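Local coordinates for putative citrate lyase (Ralstonia eutropha, PDB 3QQW), which probably acts as a magnesium-dependent lyase of the HpcH/HpaI aldolase and citrate lyase family, perhaps cleaving citramalyl-CoA, at residues G124-A127 and E128-Y132; Q99-D102 and I103-G107; V43-G46 and P47-D50; D78-H82 and G83-A87. One frame throughout, in Å; residues are numbered along the deposited sequence.

The four contacts belong to one closed barrel of eight parallel strands and come along the chain in the order 3, 4, 2, 1. Contacts 3 and 4 are the turns that lead into neighbouring strands 49-54 and 85-88; their centres are about 10 Å apart, and Arg84 NE meets Asp50 OD1 in a salt bridge of 2.7 Å. Contacts 2 and 1 lie on successive helices, 97-107 and 123-139, joined by Tyr132 and Asp102. The centres of these two contacts are about 15 Å apart. Contact 2 also reaches contact 4, where Ile104 packs on Ala87. Contacts 1 and 3 are farthest apart, about 30 Å between centres, on opposite sides of the chain's centre. Together they follow consecutive steps round the TIM barrel.

Contact 1 of 4, residues G124-A127 and E128-Y132; sequences GQVA and EVIRY
Gly124 to Tyr132 form continuous alpha-helix, in which the amides of Glu128, Val129, Ile130 and Arg131 each bond to the carbonyl four residues earlier; the Ile130 N to Val126 O bond is 2.9 Å long. On the buried side Val126 and Ile130 lie side by side and point the same way, one turn apart. Val126 CG1 touches Ile130 CD1 at 3.7 Å, and that CD1 methyl of Ile130 also rests 3.6 Å from Val126 O. With CG1 of Ile130 beside its own backbone N (chi1 -74°), the branch reaches back toward the preceding turn. Val129 CG2 comes 3.2 Å from Gln125 O. On the outer face, in one of two modelled conformers and therefore doubtfully, the Arg131 chain folds back and its guanidinium lies over Glu128 CA. The carboxylate of Glu128 forms a salt bridge with Arg98, while Gln125 OE1 accepts from the amide of Thr121. Helix 123-139 is the connection between strands 115-117 and 148-152: Val126 packs on Val150 and Ile130 on Val148, while Val129 leans on Trp97 of the preceding helix 97-107.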
ATOM      1  N   GLY C 124     -17.887  -8.810  -7.170  1.00 49.43           N
ATOM      2  CA  GLY C 124     -19.196  -9.298  -7.606  1.00 48.77           C
ATOM      3  C   GLY C 124     -19.153 -10.602  -8.371  1.00 51.09           C
ATOM      4  O   GLY C 124     -19.963 -11.493  -8.109  1.00 52.53           O
ATOM      5  N   GLN C 125     -18.204 -10.726  -9.314  1.00 46.43           N
ATOM      6  CA  GLN C 125     -17.988 -11.935 -10.100  1.00 46.42           C
ATOM      7  C   GLN C 125     -17.656 -13.101  -9.177  1.00 51.10           C
ATOM      8  O   GLN C 125     -18.270 -14.153  -9.311  1.00 54.03           O
ATOM      9  CB  GLN C 125     -16.840 -11.737 -11.113  1.00 47.62           C
ATOM     10  CG  GLN C 125     -17.214 -10.952 -12.348  1.00 50.74           C
ATOM     11  CD  GLN C 125     -16.138 -11.008 -13.401  1.00 65.52           C
ATOM     12  OE1 GLN C 125     -14.979 -11.305 -13.119  1.00 61.52           O
ATOM     13  NE2 GLN C 125     -16.494 -10.732 -14.654  1.00 58.99           N
ATOM     14  N   VAL C 126     -16.730 -12.893  -8.197  1.00 44.11           N
ATOM     15  CA  VAL C 126     -16.282 -13.909  -7.240  1.00 41.81           C
ATOM     16  C   VAL C 126     -17.471 -14.390  -6.405  1.00 46.98           C
ATOM     17  O   VAL C 126     -17.727 -15.600  -6.318  1.00 46.84           O
ATOM     18  CB  VAL C 126     -15.119 -13.412  -6.353  1.00 43.12           C
ATOM     19  CG1 VAL C 126     -14.603 -14.535  -5.476  1.00 42.58           C
ATOM     20  CG2 VAL C 126     -13.979 -12.859  -7.201  1.00 41.63           C
ATOM     21  N   ALA C 127     -18.212 -13.434  -5.840  1.00 42.53           N
ATOM     22  CA  ALA C 127     -19.401 -13.682  -5.027  1.00 41.09           C
ATOM     23  C   ALA C 127     -20.424 -14.511  -5.804  1.00 45.73           C
ATOM     24  O   ALA C 127     -20.965 -15.456  -5.243  1.00 44.59           O
ATOM     25  CB  ALA C 127     -20.007 -12.353  -4.580  1.00 41.83           C
ATOM     26  N   GLU C 128     -20.626 -14.209  -7.102  1.00 45.78           N
ATOM     27  CA  GLU C 128     -21.573 -14.902  -7.994  1.00 47.88           C
ATOM     28  C   GLU C 128     -21.175 -16.360  -8.204  1.00 48.04           C
ATOM     29  O   GLU C 128     -22.029 -17.245  -8.144  1.00 49.49           O
ATOM     30  CB  GLU C 128     -21.647 -14.171  -9.351  1.00 50.97           C
ATOM     31  CG  GLU C 128     -22.640 -14.722 -10.378  1.00 68.60           C
ATOM     32  CD  GLU C 128     -22.429 -14.271 -11.815  1.00 97.01           C
ATOM     33  OE1 GLU C 128     -21.311 -13.816 -12.155  1.00 93.73           O
ATOM     34  OE2 GLU C 128     -23.384 -14.402 -12.613  1.00 93.10           O
ATOM     35  N   VAL C 129     -19.872 -16.601  -8.418  1.00 41.57           N
ATOM     36  CA  VAL C 129     -19.304 -17.918  -8.666  1.00 38.34           C
ATOM     37  C   VAL C 129     -19.416 -18.752  -7.384  1.00 40.00           C
ATOM     38  O   VAL C 129     -19.813 -19.911  -7.459  1.00 38.76           O
ATOM     39  CB  VAL C 129     -17.835 -17.808  -9.197  1.00 39.92           C
ATOM     40  CG1 VAL C 129     -17.207 -19.178  -9.360  1.00 37.74           C
ATOM     41  CG2 VAL C 129     -17.773 -17.041 -10.517  1.00 39.63           C
ATOM     42  N   ILE C 130     -19.102 -18.150  -6.217  1.00 37.36           N
ATOM     43  CA  ILE C 130     -19.150 -18.835  -4.916  1.00 38.62           C
ATOM     44  C   ILE C 130     -20.594 -19.268  -4.583  1.00 43.69           C
ATOM     45  O   ILE C 130     -20.822 -20.414  -4.147  1.00 44.14           O
ATOM     46  CB  ILE C 130     -18.528 -17.959  -3.800  1.00 41.82           C
ATOM     47  CG1 ILE C 130     -17.017 -17.935  -3.935  1.00 40.20           C
ATOM     48  CG2 ILE C 130     -18.960 -18.424  -2.397  1.00 43.55           C
ATOM     49  CD1 ILE C 130     -16.421 -16.798  -3.165  1.00 50.16           C
ATOM     50  N   ARG C 131     -21.548 -18.351  -4.820  1.00 39.81           N
ATOM     51  CA  ARG C 131     -22.974 -18.564  -4.617  0.50 41.67           C
ATOM     52  C   ARG C 131     -23.449 -19.729  -5.514  1.00 47.30           C
ATOM     53  O   ARG C 131     -24.227 -20.571  -5.074  1.00 50.51           O
ATOM     54  CB  ARG C 131     -23.706 -17.247  -4.936  0.50 41.76           C
ATOM     55  CG  ARG C 131     -25.204 -17.201  -4.680  0.50 50.80           C
ATOM     56  CD  ARG C 131     -25.688 -15.752  -4.695  0.50 51.47           C
ATOM     57  NE  ARG C 131     -25.682 -15.138  -6.034  0.50 41.87           N
ATOM     58  CZ  ARG C 131     -24.930 -14.100  -6.401  0.50 43.94           C
ATOM     59  NH1 ARG C 131     -24.109 -13.524  -5.535  0.50 29.49           N
ATOM     60  NH2 ARG C 131     -25.000 -13.629  -7.634  0.50 27.19           N
ATOM     61  N   TYR C 132     -22.974 -19.756  -6.786  1.00 41.23           N
ATOM     62  CA  TYR C 132     -23.362 -20.783  -7.741  1.00 40.36           C
ATOM     63  C   TYR C 132     -22.808 -22.150  -7.318  1.00 44.41           C
ATOM     64  O   TYR C 132     -23.556 -23.116  -7.334  1.00 46.97           O
ATOM     65  CB  TYR C 132     -22.934 -20.416  -9.179  1.00 39.88           C
ATOM     66  CG  TYR C 132     -23.513 -21.374 -10.200  1.00 40.39           C
ATOM     67  CD1 TYR C 132     -24.848 -21.287 -10.582  1.00 43.45           C
ATOM     68  CD2 TYR C 132     -22.750 -22.422 -10.719  1.00 39.49           C
ATOM     69  CE1 TYR C 132     -25.406 -22.206 -11.464  1.00 43.87           C
ATOM     70  CE2 TYR C 132     -23.294 -23.335 -11.616  1.00 41.04           C
ATOM     71  CZ  TYR C 132     -24.624 -23.231 -11.977  1.00 52.25           C
ATOM     72  OH  TYR C 132     -25.155 -24.138 -12.854  1.00 57.07           O
TER

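Contact 2 of 4, residues Q99-D102 and I103-G107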
ATOM      1  N   GLN C  99     -21.089 -24.668 -16.331  1.00 43.88           N
ATOM      2  CA  GLN C  99     -21.064 -26.044 -16.826  1.00 43.95           C
ATOM      3  C   GLN C  99     -19.925 -26.824 -16.150  1.00 45.52           C
ATOM      4  O   GLN C  99     -20.151 -27.956 -15.737  1.00 46.49           O
ATOM      5  CB  GLN C  99     -20.929 -26.059 -18.351  1.00 45.96           C
ATOM      6  CG  GLN C  99     -20.982 -27.454 -18.966  1.00 44.06           C
ATOM      7  CD  GLN C  99     -20.843 -27.389 -20.458  1.00 58.29           C
ATOM      8  OE1 GLN C  99     -19.731 -27.397 -20.995  1.00 44.58           O
ATOM      9  NE2 GLN C  99     -21.972 -27.297 -21.152  1.00 55.05           N
ATOM     10  N   ASP C 100     -18.735 -26.209 -15.994  1.00 40.42           N
ATOM     11  CA  ASP C 100     -17.601 -26.829 -15.285  1.00 39.08           C
ATOM     12  C   ASP C 100     -18.002 -27.159 -13.867  1.00 43.68           C
ATOM     13  O   ASP C 100     -17.723 -28.243 -13.396  1.00 43.34           O
ATOM     14  CB  ASP C 100     -16.368 -25.905 -15.240  1.00 39.25           C
ATOM     15  CG  ASP C 100     -15.674 -25.561 -16.546  1.00 47.67           C
ATOM     16  OD1 ASP C 100     -15.813 -26.338 -17.524  1.00 49.36           O
ATOM     17  OD2 ASP C 100     -14.950 -24.539 -16.577  1.00 48.50           O
ATOM     18  N   VAL C 101     -18.682 -26.221 -13.191  1.00 42.46           N
ATOM     19  CA  VAL C 101     -19.149 -26.370 -11.804  1.00 41.15           C
ATOM     20  C   VAL C 101     -20.181 -27.499 -11.760  1.00 45.23           C
ATOM     21  O   VAL C 101     -20.005 -28.434 -10.973  1.00 44.53           O
ATOM     22  CB  VAL C 101     -19.681 -25.038 -11.217  1.00 42.64           C
ATOM     23  CG1 VAL C 101     -20.373 -25.263  -9.877  1.00 42.43           C
ATOM     24  CG2 VAL C 101     -18.548 -24.023 -11.067  1.00 39.98           C
ATOM     25  N   ASP C 102     -21.207 -27.455 -12.640  1.00 42.13           N
ATOM     26  CA  ASP C 102     -22.228 -28.509 -12.702  1.00 42.46           C
ATOM     27  C   ASP C 102     -21.602 -29.898 -12.837  1.00 47.95           C
ATOM     28  O   ASP C 102     -21.848 -30.765 -12.006  1.00 49.19           O
ATOM     29  CB  ASP C 102     -23.181 -28.285 -13.881  1.00 45.30           C
ATOM     30  CG  ASP C 102     -23.967 -27.002 -13.855  1.00 51.06           C
ATOM     31  OD1 ASP C 102     -24.023 -26.361 -12.775  1.00 49.65           O
ATOM     32  OD2 ASP C 102     -24.512 -26.620 -14.924  1.00 54.84           O
ATOM     33  N   ILE C 103     -20.744 -30.085 -13.846  1.00 43.99           N
ATOM     34  CA  ILE C 103     -20.117 -31.376 -14.142  1.00 43.38           C
ATOM     35  C   ILE C 103     -19.188 -31.845 -13.014  1.00 44.28           C
ATOM     36  O   ILE C 103     -19.295 -32.994 -12.591  1.00 42.73           O
ATOM     37  CB  ILE C 103     -19.369 -31.342 -15.515  1.00 45.65           C
ATOM     38  CG1 ILE C 103     -20.364 -31.115 -16.690  1.00 47.09           C
ATOM     39  CG2 ILE C 103     -18.566 -32.619 -15.722  1.00 42.94           C
ATOM     40  CD1 ILE C 103     -19.673 -30.716 -17.999  1.00 53.06           C
ATOM     41  N   ILE C 104     -18.278 -30.969 -12.553  1.00 40.35           N
ATOM     42  CA  ILE C 104     -17.297 -31.348 -11.543  1.00 38.77           C
ATOM     43  C   ILE C 104     -17.946 -31.549 -10.155  1.00 42.75           C
ATOM     44  O   ILE C 104     -17.691 -32.568  -9.535  1.00 43.26           O
ATOM     45  CB  ILE C 104     -16.084 -30.382 -11.516  1.00 39.27           C
ATOM     46  CG1 ILE C 104     -15.356 -30.442 -12.881  1.00 39.59           C
ATOM     47  CG2 ILE C 104     -15.108 -30.741 -10.367  1.00 36.44           C
ATOM     48  CD1 ILE C 104     -14.435 -29.266 -13.187  1.00 41.91           C
ATOM     49  N   VAL C 105     -18.797 -30.647  -9.698  1.00 40.51           N
ATOM     50  CA  VAL C 105     -19.390 -30.807  -8.375  1.00 40.14           C
ATOM     51  C   VAL C 105     -20.298 -32.042  -8.342  1.00 45.21           C
ATOM     52  O   VAL C 105     -20.125 -32.874  -7.444  1.00 46.69           O
ATOM     53  CB  VAL C 105     -20.096 -29.526  -7.852  1.00 42.24           C
ATOM     54  CG1 VAL C 105     -20.826 -29.812  -6.536  1.00 42.58           C
ATOM     55  CG2 VAL C 105     -19.087 -28.382  -7.657  1.00 39.30           C
ATOM     56  N   ASN C 106     -21.177 -32.212  -9.349  1.00 40.74           N
ATOM     57  CA  ASN C 106     -22.073 -33.363  -9.376  1.00 41.38           C
ATOM     58  C   ASN C 106     -21.336 -34.674  -9.628  1.00 42.66           C
ATOM     59  O   ASN C 106     -21.808 -35.735  -9.188  1.00 41.69           O
ATOM     60  CB  ASN C 106     -23.191 -33.173 -10.392  1.00 42.50           C
ATOM     61  CG  ASN C 106     -24.151 -32.080  -9.998  1.00 62.02           C
ATOM     62  OD1 ASN C 106     -24.708 -32.079  -8.902  1.00 62.31           O
ATOM     63  ND2 ASN C 106     -24.369 -31.122 -10.887  1.00 46.95           N
ATOM     64  N   GLY C 107     -20.161 -34.572 -10.245  1.00 38.00           N
ATOM     65  CA  GLY C 107     -19.390 -35.735 -10.627  1.00 38.51           C
ATOM     66  C   GLY C 107     -18.308 -36.209  -9.693  1.00 47.96           C
ATOM     67  O   GLY C 107     -17.956 -37.388  -9.734  1.00 48.82           O
TER
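Gln99 and Ile103 run alongside each other one turn apart, and Gln99 CG meets Ile103 CD1 at 3.6 Å. The glutamine stretches out with CG opposite its backbone N (chi1 -176°), whereas Ile103 carries CG1 beside its own N (chi1 -64°), a choice that sends CD1 back along the helix to meet it. Ile104 has the same rotamer, and its CD1 lies 3.4 Å from Asp100 O. Val101 and Val105 form a second pair, side by side and pointing the same way, with Val101 CG1 4.0 Å from Val105 CG2. Underneath, the amides of Ile103, Ile104, Val105 and Asn106 bond to the carbonyls of Gln99, Asp100, Val101 and Asp102; the first is nearly straight. At the last turn of the helix Asp102 O has two donors from one residue. Asn106 N bonds to it at 3.1 Å, and Asn106 ND2 folds back to it at 2.8 Å, a weak bond because its angle is 123°. Asp100 OD2 bonds to His90, and Asp102 OD1 to Tyr132. Chemically, then, the aliphatic residues look in different directions, Ile103 toward helix 64-76, Val101 and Val105 toward Tyr132 and Val136 of helix 123-139, Ile104 toward Cys55, while each aspartate engages one carboxylate oxygen with a partner outside the helix and Asn106 gives its amide to the closing turn.

Contact 3 of 4, residues V43-G46 and P47-D50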
ATOM      1  N   VAL C  43       0.514 -40.450  -3.554  1.00 39.00           N
ATOM      2  CA  VAL C  43       0.580 -41.725  -2.852  1.00 40.73           C
ATOM      3  C   VAL C  43       2.039 -41.980  -2.477  1.00 46.88           C
ATOM      4  O   VAL C  43       2.322 -42.417  -1.362  1.00 48.08           O
ATOM      5  CB  VAL C  43      -0.050 -42.868  -3.696  1.00 43.69           C
ATOM      6  CG1 VAL C  43       0.107 -44.199  -3.007  1.00 43.47           C
ATOM      7  CG2 VAL C  43      -1.527 -42.584  -3.955  1.00 42.73           C
ATOM      8  N   GLU C  44       2.959 -41.645  -3.399  1.00 43.65           N
ATOM      9  CA  GLU C  44       4.397 -41.829  -3.224  1.00 44.50           C
ATOM     10  C   GLU C  44       4.979 -40.870  -2.169  1.00 49.45           C
ATOM     11  O   GLU C  44       5.721 -41.298  -1.304  1.00 51.60           O
ATOM     12  CB  GLU C  44       5.101 -41.617  -4.576  1.00 45.81           C
ATOM     13  CG  GLU C  44       6.571 -42.025  -4.599  1.00 52.84           C
ATOM     14  CD  GLU C  44       7.375 -41.594  -5.810  1.00 76.37           C
ATOM     15  OE1 GLU C  44       6.840 -41.669  -6.939  1.00 63.98           O
ATOM     16  OE2 GLU C  44       8.563 -41.240  -5.636  1.00 90.89           O
ATOM     17  N   TYR C  45       4.654 -39.590  -2.267  1.00 46.96           N
ATOM     18  CA  TYR C  45       5.169 -38.526  -1.418  1.00 48.33           C
ATOM     19  C   TYR C  45       4.379 -38.306  -0.140  1.00 49.64           C
ATOM     20  O   TYR C  45       4.913 -37.766   0.827  1.00 49.98           O
ATOM     21  CB  TYR C  45       5.121 -37.188  -2.191  1.00 48.77           C
ATOM     22  CG  TYR C  45       6.178 -36.907  -3.245  1.00 50.94           C
ATOM     23  CD1 TYR C  45       7.143 -37.855  -3.578  1.00 53.85           C
ATOM     24  CD2 TYR C  45       6.211 -35.674  -3.909  1.00 50.90           C
ATOM     25  CE1 TYR C  45       8.116 -37.584  -4.549  1.00 56.52           C
ATOM     26  CE2 TYR C  45       7.190 -35.385  -4.861  1.00 52.40           C
ATOM     27  CZ  TYR C  45       8.140 -36.337  -5.176  1.00 60.26           C
ATOM     28  OH  TYR C  45       9.070 -36.010  -6.136  1.00 61.68           O
ATOM     29  N   GLY C  46       3.104 -38.637  -0.186  1.00 44.73           N
ATOM     30  CA  GLY C  46       2.144 -38.342   0.868  1.00 43.66           C
ATOM     31  C   GLY C  46       1.432 -37.077   0.432  1.00 45.45           C
ATOM     32  O   GLY C  46       1.943 -36.380  -0.466  1.00 43.00           O
ATOM     33  N   PRO C  47       0.258 -36.729   1.023  1.00 41.17           N
ATOM     34  CA  PRO C  47      -0.462 -35.527   0.556  1.00 39.74           C
ATOM     35  C   PRO C  47       0.223 -34.196   0.965  1.00 44.35           C
ATOM     36  O   PRO C  47      -0.428 -33.269   1.457  1.00 44.83           O
ATOM     37  CB  PRO C  47      -1.861 -35.700   1.160  1.00 41.32           C
ATOM     38  CG  PRO C  47      -1.643 -36.509   2.399  1.00 46.42           C
ATOM     39  CD  PRO C  47      -0.484 -37.427   2.097  1.00 43.03           C
ATOM     40  N   VAL C  48       1.544 -34.085   0.692  1.00 41.16           N
ATOM     41  CA  VAL C  48       2.391 -32.889   0.948  1.00 39.43           C
ATOM     42  C   VAL C  48       2.081 -31.821  -0.098  1.00 40.15           C
ATOM     43  O   VAL C  48       2.482 -30.672   0.044  1.00 39.27           O
ATOM     44  CB  VAL C  48       3.921 -33.187   1.034  1.00 42.25           C
ATOM     45  CG1 VAL C  48       4.226 -34.116   2.198  1.00 43.23           C
ATOM     46  CG2 VAL C  48       4.482 -33.728  -0.280  1.00 41.39           C
ATOM     47  N   PHE C  49       1.349 -32.207  -1.142  1.00 36.65           N
ATOM     48  CA  PHE C  49       0.912 -31.304  -2.190  1.00 35.28           C
ATOM     49  C   PHE C  49      -0.508 -31.662  -2.632  1.00 39.31           C
ATOM     50  O   PHE C  49      -0.906 -32.840  -2.590  1.00 38.07           O
ATOM     51  CB  PHE C  49       1.877 -31.310  -3.391  1.00 36.66           C
ATOM     52  CG  PHE C  49       1.860 -32.578  -4.218  1.00 37.60           C
ATOM     53  CD1 PHE C  49       2.584 -33.702  -3.822  1.00 39.43           C
ATOM     54  CD2 PHE C  49       1.161 -32.631  -5.418  1.00 38.29           C
ATOM     55  CE1 PHE C  49       2.592 -34.856  -4.606  1.00 40.73           C
ATOM     56  CE2 PHE C  49       1.157 -33.797  -6.192  1.00 39.96           C
ATOM     57  CZ  PHE C  49       1.883 -34.894  -5.787  1.00 38.67           C
ATOM     58  N   ASP C  50      -1.266 -30.632  -3.036  1.00 34.66           N
ATOM     59  CA  ASP C  50      -2.584 -30.785  -3.604  1.00 34.31           C
ATOM     60  C   ASP C  50      -2.466 -30.863  -5.126  1.00 36.87           C
ATOM     61  O   ASP C  50      -1.484 -30.407  -5.688  1.00 34.74           O
ATOM     62  CB  ASP C  50      -3.489 -29.623  -3.196  1.00 35.64           C
ATOM     63  CG  ASP C  50      -3.931 -29.625  -1.755  1.00 44.76           C
ATOM     64  OD1 ASP C  50      -3.943 -30.725  -1.128  1.00 43.63           O
ATOM     65  OD2 ASP C  50      -4.333 -28.551  -1.265  1.00 45.75           O
TER
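Gly46 O accepts the amide of Val48, with Gly46 O to Val48 N 2.6 Å, spanning Pro47, the centre of an inverse gamma turn. The donor stands above the carbonyl plane, 44° out of it, and the C=O...N angle is only 96°, as the tightness of a three-residue turn demands. Gly46 comes directly after the helix and has positive phi, with backbone angles at which a CB would be jammed against the preceding carbonyl; these angles call for glycine at 46, and Pro47 forms the centre of the turn that follows. Beyond the turn the side chains fold back on the helix end. Val48 places CG2 between its backbone N and carbonyl carbon, where the methyl lies 4.0 Å from Tyr45 CB and 3.7 Å from Gly46 O. Phe49 likewise sets its ring between N and carbonyl carbon (chi1 71°), swinging it toward the tyrosine: Phe49 CE1 touches Tyr45 CD2 at 3.8 Å, and the two side chains cross obliquely. This is the joint where helix 32-45 runs into strand 49-54, completing the first beta-alpha-beta unit of the barrel. Helix 260-267 covers it, with Ile260 against both Tyr45 and Phe49 and Val264 against Val48, while Phe49 also packs on Cys25 and His27 of strand 25-29.

Contact 4 of 4, residues D78-H82 and G83-A87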
ATOM      1  N   ASP C  78     -10.993 -44.129  -7.655  1.00 43.48           N
ATOM      2  CA  ASP C  78     -10.192 -44.828  -6.647  1.00 44.23           C
ATOM      3  C   ASP C  78      -8.719 -44.406  -6.737  1.00 50.58           C
ATOM      4  O   ASP C  78      -7.987 -44.505  -5.740  1.00 53.07           O
ATOM      5  CB  ASP C  78     -10.344 -46.342  -6.828  1.00 45.22           C
ATOM      6  CG  ASP C  78     -11.752 -46.846  -6.539  1.00 53.18           C
ATOM      7  OD1 ASP C  78     -12.438 -46.234  -5.688  1.00 52.56           O
ATOM      8  OD2 ASP C  78     -12.156 -47.879  -7.139  1.00 60.29           O
ATOM      9  N   ARG C  79      -8.301 -43.926  -7.931  1.00 44.73           N
ATOM     10  CA  ARG C  79      -6.961 -43.404  -8.222  1.00 44.88           C
ATOM     11  C   ARG C  79      -6.680 -42.191  -7.328  1.00 48.05           C
ATOM     12  O   ARG C  79      -5.534 -41.964  -6.941  1.00 48.69           O
ATOM     13  CB  ARG C  79      -6.871 -43.009  -9.708  1.00 44.38           C
ATOM     14  CG  ARG C  79      -5.484 -42.599 -10.180  1.00 47.10           C
ATOM     15  CD  ARG C  79      -4.983 -43.620 -11.148  1.00 40.79           C
ATOM     16  NE  ARG C  79      -3.626 -43.324 -11.612  1.00 45.21           N
ATOM     17  CZ  ARG C  79      -3.310 -43.165 -12.888  1.00 50.00           C
ATOM     18  NH1 ARG C  79      -4.253 -43.207 -13.823  1.00 41.70           N
ATOM     19  NH2 ARG C  79      -2.058 -42.950 -13.241  1.00 36.17           N
ATOM     20  N   ASN C  80      -7.739 -41.420  -7.004  1.00 42.61           N
ATOM     21  CA  ASN C  80      -7.656 -40.267  -6.129  1.00 42.25           C
ATOM     22  C   ASN C  80      -7.745 -40.805  -4.715  1.00 46.51           C
ATOM     23  O   ASN C  80      -8.828 -40.884  -4.136  1.00 49.02           O
ATOM     24  CB  ASN C  80      -8.741 -39.221  -6.471  1.00 38.61           C
ATOM     25  CG  ASN C  80      -8.799 -38.064  -5.520  1.00 47.22           C
ATOM     26  OD1 ASN C  80      -7.901 -37.876  -4.704  1.00 43.57           O
ATOM     27  ND2 ASN C  80      -9.895 -37.303  -5.549  1.00 35.18           N
ATOM     28  N   VAL C  81      -6.595 -41.208  -4.173  1.00 41.22           N
ATOM     29  CA  VAL C  81      -6.481 -41.837  -2.866  1.00 40.45           C
ATOM     30  C   VAL C  81      -6.628 -40.833  -1.712  1.00 44.07           C
ATOM     31  O   VAL C  81      -7.368 -41.094  -0.774  1.00 45.40           O
ATOM     32  CB  VAL C  81      -5.144 -42.622  -2.764  1.00 44.16           C
ATOM     33  CG1 VAL C  81      -4.946 -43.186  -1.364  1.00 44.59           C
ATOM     34  CG2 VAL C  81      -5.092 -43.740  -3.803  1.00 44.12           C
ATOM     35  N   HIS C  82      -5.914 -39.719  -1.759  1.00 39.62           N
ATOM     36  CA  HIS C  82      -5.880 -38.775  -0.647  1.00 37.89           C
ATOM     37  C   HIS C  82      -6.986 -37.723  -0.656  1.00 41.76           C
ATOM     38  O   HIS C  82      -7.136 -37.032   0.349  1.00 42.68           O
ATOM     39  CB  HIS C  82      -4.499 -38.101  -0.563  1.00 36.56           C
ATOM     40  CG  HIS C  82      -3.440 -39.071  -0.137  1.00 39.44           C
ATOM     41  ND1 HIS C  82      -3.391 -39.569   1.155  1.00 41.89           N
ATOM     42  CD2 HIS C  82      -2.459 -39.655  -0.861  1.00 39.33           C
ATOM     43  CE1 HIS C  82      -2.370 -40.412   1.179  1.00 40.68           C
ATOM     44  NE2 HIS C  82      -1.792 -40.507  -0.009  1.00 40.05           N
ATOM     45  N   GLY C  83      -7.769 -37.638  -1.733  1.00 37.44           N
ATOM     46  CA  GLY C  83      -8.878 -36.695  -1.833  1.00 36.04           C
ATOM     47  C   GLY C  83      -8.408 -35.260  -1.798  1.00 39.09           C
ATOM     48  O   GLY C  83      -9.126 -34.383  -1.324  1.00 39.03           O
ATOM     49  N   ARG C  84      -7.203 -35.022  -2.325  1.00 36.09           N
ATOM     50  CA  ARG C  84      -6.518 -33.720  -2.318  1.00 35.01           C
ATOM     51  C   ARG C  84      -6.320 -33.239  -3.731  1.00 36.21           C
ATOM     52  O   ARG C  84      -5.260 -32.701  -4.103  1.00 34.62           O
ATOM     53  CB  ARG C  84      -5.170 -33.808  -1.531  1.00 32.27           C
ATOM     54  CG  ARG C  84      -5.342 -33.827   0.017  1.00 36.10           C
ATOM     55  CD  ARG C  84      -6.366 -32.840   0.610  1.00 34.11           C
ATOM     56  NE  ARG C  84      -6.188 -31.450   0.143  1.00 32.00           N
ATOM     57  CZ  ARG C  84      -7.120 -30.499   0.222  1.00 43.02           C
ATOM     58  NH1 ARG C  84      -8.303 -30.764   0.754  1.00 29.64           N
ATOM     59  NH2 ARG C  84      -6.879 -29.279  -0.246  1.00 34.70           N
ATOM     60  N   ALA C  85      -7.384 -33.410  -4.501  1.00 32.41           N
ATOM     61  CA  ALA C  85      -7.485 -33.052  -5.898  1.00 32.77           C
ATOM     62  C   ALA C  85      -8.655 -32.079  -6.094  1.00 38.13           C
ATOM     63  O   ALA C  85      -9.807 -32.413  -5.807  1.00 35.76           O
ATOM     64  CB  ALA C  85      -7.677 -34.314  -6.729  1.00 33.88           C
ATOM     65  N   GLY C  86      -8.321 -30.850  -6.483  1.00 36.39           N
ATOM     66  CA  GLY C  86      -9.279 -29.789  -6.775  1.00 35.49           C
ATOM     67  C   GLY C  86      -9.319 -29.537  -8.270  1.00 39.63           C
ATOM     68  O   GLY C  86      -8.637 -30.225  -9.038  1.00 39.87           O
ATOM     69  N   ALA C  87     -10.095 -28.549  -8.703  1.00 35.39           N
ATOM     70  CA  ALA C  87     -10.189 -28.239 -10.124  1.00 34.38           C
ATOM     71  C   ALA C  87     -10.203 -26.755 -10.379  1.00 38.31           C
ATOM     72  O   ALA C  87     -10.833 -26.011  -9.641  1.00 39.50           O
ATOM     73  CB  ALA C  87     -11.439 -28.868 -10.722  1.00 35.47           C
TER
HETATM   74  O   HOH W   1     -10.136 -34.699  -4.463  1.00 37.90           O
HETATM   75  O   HOH W   2      -5.672 -36.756  -3.935  1.00 41.31           O
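Asn80 turns its carboxamide across the bend toward Gly83 and Ala85, its oxygen and its nitrogen serving different parts of the chain. CG lies opposite the backbone N (chi1 174°), which carries Asn80 OD1 to Gly83 N at 3.0 Å; that bond is weak, with an angle of 129°. The ND2 side approaches Ala85, whose CB is 3.9 Å from Asn80 ND2. Two waters widen the grip. One takes a hydrogen from Asn80 ND2 at 2.8 Å and donates to Ala85 O at 2.7 Å; the other accepts from Arg84 N at 2.8 Å and lies 2.6 Å from Asn80 OD1, to which it may donate. ND2 also bonds to Ile75 O, so the buried amide ties the end of helix 64-76 to the start of the strand. Gly83 has positive phi (64°), and a CB there would clash with His82 O. His82 and Arg84 take their ends away from the bend: the imidazole has Val81 CG1 over the centre of one face, and the arginine, bent at chi2 and chi3, reaches toward Asp50. The loop thus leads from helix 64-76 into strand 85-88, which pairs with strand 49-54 through Val51 and Cys53 while Met39 of helix 32-45 packs against Asn80 and Ala85.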